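PDB 5VMN: Bak protein from Grouper iridovirus, which is a viral Bcl-2 protein that inhibits apoptosis of the host cell by exclusively sequestering the pro-apoptotic protein Bim. Local coordinates for residues Ile27-Tyr38 with Leu72-Leu80. Residues are numbered along the deposited sequence; the frame is centred on the assembly and turned at random.
Sequences IHSQMLIVTKSY and LILLGISQL. With EDO (1,2-ethanediol), chain N; NO3 (nitrate ion), chain E.
M31 lies across the backbone of helix 68-84 at G76, its side chain set as a knob among L72, L75, G76 and Q79. Its chain runs extended through chi1 and chi2, which brings CG to 3.6 Å from CA of G76 and lays SD against CB of L75. The bend at chi3 then turns the methyl CE onto Q79, where it meets OE1 at 3.4 Å. A reciprocal knob comes from L72, whose branched end enters among I27, Q30, M31 and V34: CD2 rests 3.9 Å from CB of Q30, while CD1 touches CG2 of V34. The other V34 methyl, CG1, lies anti to the backbone N (chi1 160°) and packs on CG1 of I73, crossing it at about a right angle. Beside this, CG2 of I27 meets CD1 of L75; I27 also touches W117 and C120 of helix 116-122, and L75 touches L98 and F102 of helix 88-103.

No direct hydrogen bond joins the segments; water provides the polar links. The T35 hydroxyl donates to M31 O (2.8 Å) from the face of that carbonyl opposite T35 N, and accepts from a water that also donates to G76 O. A second water, in the plane of the H28 ring, connects NE2 of H28 with OE1 of Q79, whose amide plane stands 77° from the imidazole; NE2 of Q79 is held by L15 O.

The segment axes approach to 8.6 Å near M31 and L72, and the bare CA of G76, one turn on from L72, leaves room for M31 CG and T35 OG1. Helix 68-84, which begins at the NWGR signature of the BH1 region, probably corresponds to the central hydrophobic helix of the Bcl-2 fold. Helix 22-37 crosses it at -88°, and helices 53-60, 88-103 and 116-122 also pack on it, as in the Bcl-2 helical bundle.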
ATOM      1  N   ILE A  27      -7.908  -5.574   3.921  1.00 23.53           N
ATOM      2  CA  ILE A  27      -6.659  -4.818   3.949  1.00 22.30           C
ATOM      3  C   ILE A  27      -6.951  -3.342   4.174  1.00 22.21           C
ATOM      4  O   ILE A  27      -6.223  -2.654   4.896  1.00 21.93           O
ATOM      5  CB  ILE A  27      -5.854  -5.043   2.665  1.00 21.82           C
ATOM      6  CG1 ILE A  27      -5.449  -6.513   2.538  1.00 23.74           C
ATOM      7  CG2 ILE A  27      -4.617  -4.123   2.617  1.00 20.84           C
ATOM      8  CD1 ILE A  27      -4.606  -7.074   3.673  1.00 28.39           C
ATOM      9  N   HIS A  28      -8.015  -2.835   3.565  1.00 23.07           N
ATOM     10  CA  HIS A  28      -8.417  -1.439   3.776  1.00 24.52           C
ATOM     11  C   HIS A  28      -8.697  -1.167   5.249  1.00 27.47           C
ATOM     12  O   HIS A  28      -8.229  -0.175   5.823  1.00 23.49           O
ATOM     13  CB  HIS A  28      -9.636  -1.159   2.904  1.00 24.76           C
ATOM     14  CG  HIS A  28     -10.072   0.267   2.863  1.00 28.92           C
ATOM     15  ND1 HIS A  28     -11.007   0.786   3.732  1.00 32.97           N
ATOM     16  CD2 HIS A  28      -9.741   1.274   2.016  1.00 31.40           C
ATOM     17  CE1 HIS A  28     -11.223   2.056   3.432  1.00 38.32           C
ATOM     18  NE2 HIS A  28     -10.472   2.375   2.395  1.00 34.11           N
ATOM     19  N   SER A  29      -9.452  -2.053   5.884  1.00 24.81           N
ATOM     20  CA  SER A  29      -9.725  -1.927   7.305  1.00 25.58           C
ATOM     21  C   SER A  29      -8.437  -1.908   8.126  1.00 24.90           C
ATOM     22  O   SER A  29      -8.284  -1.070   9.026  1.00 27.17           O
ATOM     23  CB  SER A  29     -10.656  -3.077   7.743  1.00 27.49           C
ATOM     24  OG  SER A  29     -10.843  -3.069   9.150  1.00 34.86           O
ATOM     25  N   GLN A  30      -7.506  -2.825   7.840  1.00 24.00           N
ATOM     26  CA  GLN A  30      -6.236  -2.864   8.559  1.00 23.71           C
ATOM     27  C   GLN A  30      -5.449  -1.582   8.342  1.00 23.84           C
ATOM     28  O   GLN A  30      -4.806  -1.085   9.266  1.00 25.97           O
ATOM     29  CB  GLN A  30      -5.377  -4.053   8.111  1.00 22.92           C
ATOM     30  CG  GLN A  30      -6.010  -5.457   8.263  1.00 23.20           C
ATOM     31  CD  GLN A  30      -5.925  -5.981   9.645  1.00 32.75           C
ATOM     32  OE1 GLN A  30      -6.634  -5.514  10.541  1.00 33.12           O
ATOM     33  NE2 GLN A  30      -5.056  -6.982   9.842  1.00 32.36           N
ATOM     34  N   MET A  31      -5.457  -1.072   7.106  1.00 22.04           N
ATOM     35  CA  MET A  31      -4.775   0.180   6.781  1.00 23.77           C
ATOM     36  C   MET A  31      -5.301   1.323   7.633  1.00 22.68           C
ATOM     37  O   MET A  31      -4.523   2.147   8.136  1.00 24.56           O
ATOM     38  CB  MET A  31      -4.979   0.483   5.291  1.00 22.28           C
ATOM     39  CG  MET A  31      -4.351   1.788   4.787  1.00 26.27           C
ATOM     40  SD  MET A  31      -4.806   2.105   3.087  1.00 28.12           S
ATOM     41  CE  MET A  31      -6.525   2.609   3.283  1.00 31.43           C
ATOM     42  N   LEU A  32      -6.617   1.415   7.790  1.00 23.06           N
ATOM     43  CA  LEU A  32      -7.166   2.501   8.592  1.00 24.00           C
ATOM     44  C   LEU A  32      -6.812   2.348  10.066  1.00 28.73           C
ATOM     45  O   LEU A  32      -6.570   3.352  10.753  1.00 27.54           O
ATOM     46  CB  LEU A  32      -8.673   2.588   8.397  1.00 26.28           C
ATOM     47  CG  LEU A  32      -9.130   2.925   6.975  1.00 34.59           C
ATOM     48  CD1 LEU A  32     -10.633   3.007   6.927  1.00 44.26           C
ATOM     49  CD2 LEU A  32      -8.482   4.220   6.483  1.00 39.14           C
ATOM     50  N   ILE A  33      -6.777   1.113  10.578  1.00 26.84           N
ATOM     51  CA  ILE A  33      -6.365   0.891  11.970  1.00 28.23           C
ATOM     52  C   ILE A  33      -4.945   1.410  12.179  1.00 29.62           C
ATOM     53  O   ILE A  33      -4.649   2.099  13.163  1.00 27.45           O
ATOM     54  CB  ILE A  33      -6.462  -0.602  12.343  1.00 31.60           C
ATOM     55  CG1 ILE A  33      -7.919  -1.024  12.514  1.00 33.24           C
ATOM     56  CG2 ILE A  33      -5.710  -0.868  13.662  1.00 32.08           C
ATOM     57  CD1 ILE A  33      -8.107  -2.557  12.660  1.00 37.45           C
ATOM     58  N   VAL A  34      -4.035   1.034  11.276  1.00 26.72           N
ATOM     59  CA  VAL A  34      -2.640   1.456  11.375  1.00 25.85           C
ATOM     60  C   VAL A  34      -2.518   2.958  11.181  1.00 25.41           C
ATOM     61  O   VAL A  34      -1.725   3.624  11.859  1.00 25.69           O
ATOM     62  CB  VAL A  34      -1.819   0.648  10.346  1.00 26.51           C
ATOM     63  CG1 VAL A  34      -0.509   1.277  10.012  1.00 30.31           C
ATOM     64  CG2 VAL A  34      -1.616  -0.786  10.868  1.00 28.08           C
ATOM     65  N   THR A  35      -3.296   3.528  10.267  1.00 23.64           N
ATOM     66  CA  THR A  35      -3.270   4.980  10.104  1.00 26.57           C
ATOM     67  C   THR A  35      -3.582   5.683  11.420  1.00 25.08           C
ATOM     68  O   THR A  35      -2.958   6.704  11.768  1.00 26.55           O
ATOM     69  CB  THR A  35      -4.265   5.398   9.026  1.00 26.76           C
ATOM     70  OG1 THR A  35      -3.841   4.849   7.767  1.00 25.54           O
ATOM     71  CG2 THR A  35      -4.343   6.907   8.903  1.00 29.96           C
ATOM     72  N   LYS A  36      -4.611   5.217  12.123  1.00 24.73           N
ATOM     73  CA  LYS A  36      -4.977   5.868  13.372  1.00 26.74           C
ATOM     74  C   LYS A  36      -3.954   5.573  14.457  1.00 27.55           C
ATOM     75  O   LYS A  36      -3.577   6.476  15.216  1.00 28.08           O
ATOM     76  CB  LYS A  36      -6.379   5.407  13.820  1.00 29.94           C
ATOM     77  CG  LYS A  36      -6.823   6.023  15.142  1.00 40.12           C
ATOM     78  CD  LYS A  36      -8.206   5.540  15.562  1.00 55.62           C
ATOM     79  CE  LYS A  36      -8.651   6.161  16.894  1.00 57.93           C
ATOM     80  NZ  LYS A  36     -10.030   5.737  17.250  1.00 68.25           N
ATOM     81  N   SER A  37      -3.520   4.312  14.563  1.00 26.28           N
ATOM     82  CA  SER A  37      -2.681   3.870  15.675  1.00 31.25           C
ATOM     83  C   SER A  37      -1.335   4.549  15.656  1.00 28.16           C
ATOM     84  O   SER A  37      -0.751   4.806  16.718  1.00 30.80           O
ATOM     85  CB  SER A  37      -2.440   2.361  15.610  1.00 40.76           C
ATOM     86  OG  SER A  37      -3.634   1.670  15.836  1.00 51.87           O
ATOM     87  N   TYR A  38      -0.828   4.818  14.465  1.00 25.52           N
ATOM     88  CA  TYR A  38       0.465   5.474  14.309  1.00 25.24           C
ATOM     89  C   TYR A  38       0.347   6.945  13.927  1.00 29.92           C
ATOM     90  O   TYR A  38       1.337   7.546  13.506  1.00 26.58           O
ATOM     91  CB  TYR A  38       1.312   4.737  13.272  1.00 25.08           C
ATOM     92  CG  TYR A  38       1.702   3.338  13.718  1.00 33.03           C
ATOM     93  CD1 TYR A  38       2.590   3.137  14.768  1.00 42.92           C
ATOM     94  CD2 TYR A  38       1.149   2.224  13.122  1.00 43.19           C
ATOM     95  CE1 TYR A  38       2.928   1.858  15.185  1.00 39.67           C
ATOM     96  CE2 TYR A  38       1.482   0.930  13.543  1.00 40.98           C
ATOM     97  CZ  TYR A  38       2.387   0.762  14.537  1.00 37.38           C
ATOM     98  OH  TYR A  38       2.737  -0.499  14.954  1.00 44.20           O
ATOM     99  N   LEU A  72       1.504  -1.673   5.809  1.00 21.61           N
ATOM    100  CA  LEU A  72       0.263  -0.958   6.041  1.00 19.35           C
ATOM    101  C   LEU A  72       0.517   0.539   6.223  1.00 18.76           C
ATOM    102  O   LEU A  72      -0.330   1.352   5.837  1.00 22.40           O
ATOM    103  CB  LEU A  72      -0.469  -1.555   7.246  1.00 21.54           C
ATOM    104  CG  LEU A  72      -1.035  -2.958   7.001  1.00 25.27           C
ATOM    105  CD1 LEU A  72      -1.458  -3.590   8.339  1.00 23.69           C
ATOM    106  CD2 LEU A  72      -2.212  -2.909   6.065  1.00 24.83           C
ATOM    107  N   ILE A  73       1.672   0.914   6.767  1.00 19.62           N
ATOM    108  CA  ILE A  73       2.038   2.336   6.833  1.00 19.77           C
ATOM    109  C   ILE A  73       2.200   2.884   5.425  1.00 20.28           C
ATOM    110  O   ILE A  73       1.679   3.951   5.096  1.00 19.30           O
ATOM    111  CB  ILE A  73       3.297   2.532   7.676  1.00 20.93           C
ATOM    112  CG1 ILE A  73       2.991   2.297   9.162  1.00 23.63           C
ATOM    113  CG2 ILE A  73       3.890   3.925   7.459  1.00 21.72           C
ATOM    114  CD1 ILE A  73       4.235   2.205  10.014  1.00 28.21           C
ATOM    115  N   LEU A  74       2.869   2.136   4.535  1.00 20.40           N
ATOM    116  CA  LEU A  74       3.020   2.612   3.160  1.00 20.88           C
ATOM    117  C   LEU A  74       1.664   2.784   2.490  1.00 21.00           C
ATOM    118  O   LEU A  74       1.409   3.787   1.795  1.00 20.61           O
ATOM    119  CB  LEU A  74       3.896   1.634   2.370  1.00 20.86           C
ATOM    120  CG  LEU A  74       3.979   1.943   0.878  1.00 21.57           C
ATOM    121  CD1 LEU A  74       4.689   3.268   0.654  1.00 24.83           C
ATOM    122  CD2 LEU A  74       4.669   0.795   0.128  1.00 25.76           C
ATOM    123  N   LEU A  75       0.771   1.813   2.667  1.00 19.16           N
ATOM    124  CA  LEU A  75      -0.546   1.955   2.081  1.00 19.57           C
ATOM    125  C   LEU A  75      -1.274   3.164   2.663  1.00 18.10           C
ATOM    126  O   LEU A  75      -1.967   3.882   1.937  1.00 20.54           O
ATOM    127  CB  LEU A  75      -1.351   0.666   2.298  1.00 18.72           C
ATOM    128  CG  LEU A  75      -0.802  -0.585   1.624  1.00 20.62           C
ATOM    129  CD1 LEU A  75      -1.692  -1.770   1.985  1.00 23.06           C
ATOM    130  CD2 LEU A  75      -0.767  -0.418   0.142  1.00 22.55           C
ATOM    131  N   GLY A  76      -1.180   3.369   3.974  1.00 18.38           N
ATOM    132  CA  GLY A  76      -1.905   4.463   4.587  1.00 19.36           C
ATOM    133  C   GLY A  76      -1.415   5.810   4.100  1.00 22.43           C
ATOM    134  O   GLY A  76      -2.199   6.743   3.946  1.00 20.29           O
ATOM    135  N   ILE A  77      -0.105   5.937   3.910  1.00 18.45           N
ATOM    136  CA  ILE A  77       0.460   7.156   3.314  1.00 20.11           C
ATOM    137  C   ILE A  77      -0.050   7.320   1.888  1.00 22.33           C
ATOM    138  O   ILE A  77      -0.459   8.410   1.468  1.00 21.68           O
ATOM    139  CB  ILE A  77       1.995   7.105   3.359  1.00 20.75           C
ATOM    140  CG1 ILE A  77       2.491   7.204   4.792  1.00 23.77           C
ATOM    141  CG2 ILE A  77       2.618   8.275   2.554  1.00 22.90           C
ATOM    142  CD1 ILE A  77       3.895   6.772   4.934  1.00 32.32           C
ATOM    143  N   SER A  78      -0.023   6.241   1.113  1.00 21.23           N
ATOM    144  CA  SER A  78      -0.538   6.320  -0.244  1.00 21.22           C
ATOM    145  C   SER A  78      -1.994   6.775  -0.259  1.00 21.84           C
ATOM    146  O   SER A  78      -2.404   7.542  -1.139  1.00 22.41           O
ATOM    147  CB  SER A  78      -0.398   4.967  -0.950  1.00 24.88           C
ATOM    148  OG  SER A  78       0.962   4.564  -0.953  1.00 26.08           O
ATOM    149  N   GLN A  79      -2.808   6.253   0.669  1.00 21.88           N
ATOM    150  CA  GLN A  79      -4.210   6.657   0.753  1.00 19.96           C
ATOM    151  C   GLN A  79      -4.374   8.142   1.046  1.00 21.17           C
ATOM    152  O   GLN A  79      -5.229   8.815   0.445  1.00 23.36           O
ATOM    153  CB  GLN A  79      -4.913   5.833   1.834  1.00 20.14           C
ATOM    154  CG  GLN A  79      -6.386   6.177   2.013  1.00 22.65           C
ATOM    155  CD  GLN A  79      -7.227   5.750   0.858  1.00 29.14           C
ATOM    156  OE1 GLN A  79      -7.646   4.600   0.785  1.00 29.39           O
ATOM    157  NE2 GLN A  79      -7.494   6.671  -0.061  1.00 27.21           N
ATOM    158  N   LEU A  80      -3.550   8.683   1.940  1.00 21.53           N
ATOM    159  CA  LEU A  80      -3.635  10.105   2.246  1.00 21.55           C
ATOM    160  C   LEU A  80      -3.282  10.944   1.023  1.00 23.28           C
ATOM    161  O   LEU A  80      -3.971  11.931   0.719  1.00 24.51           O
ATOM    162  CB  LEU A  80      -2.735  10.423   3.437  1.00 21.25           C
ATOM    163  CG  LEU A  80      -3.241   9.834   4.765  1.00 25.10           C
ATOM    164  CD1 LEU A  80      -2.172   9.935   5.821  1.00 24.80           C
ATOM    165  CD2 LEU A  80      -4.477  10.598   5.249  1.00 32.17           C
TER
HETATM  166  C1  EDO N 213     -13.431  -1.202   4.564  1.00 58.94           C
HETATM  167  O1  EDO N 213     -13.310  -2.340   5.416  1.00 82.34           O
HETATM  168  C2  EDO N 213     -13.275  -0.014   5.482  1.00 61.46           C
HETATM  169  O2  EDO N 213     -12.024  -0.217   6.135  1.00 51.68           O
HETATM  170  N   NO3 E 204      -1.693  -1.404  15.597  1.00 80.29           N
HETATM  171  O1  NO3 E 204      -1.045  -2.053  14.722  1.00 79.11           O
HETATM  172  O2  NO3 E 204      -1.093  -0.677  16.443  1.00 77.89           O
HETATM  173  O3  NO3 E 204      -2.951  -1.479  15.629  1.00 74.58           O
HETATM  174  O   HOH W   1     -10.291   4.400   0.617  1.00 38.51           O
HETATM  175  O   HOH W   2      -4.639   6.263   5.426  1.00 25.71           O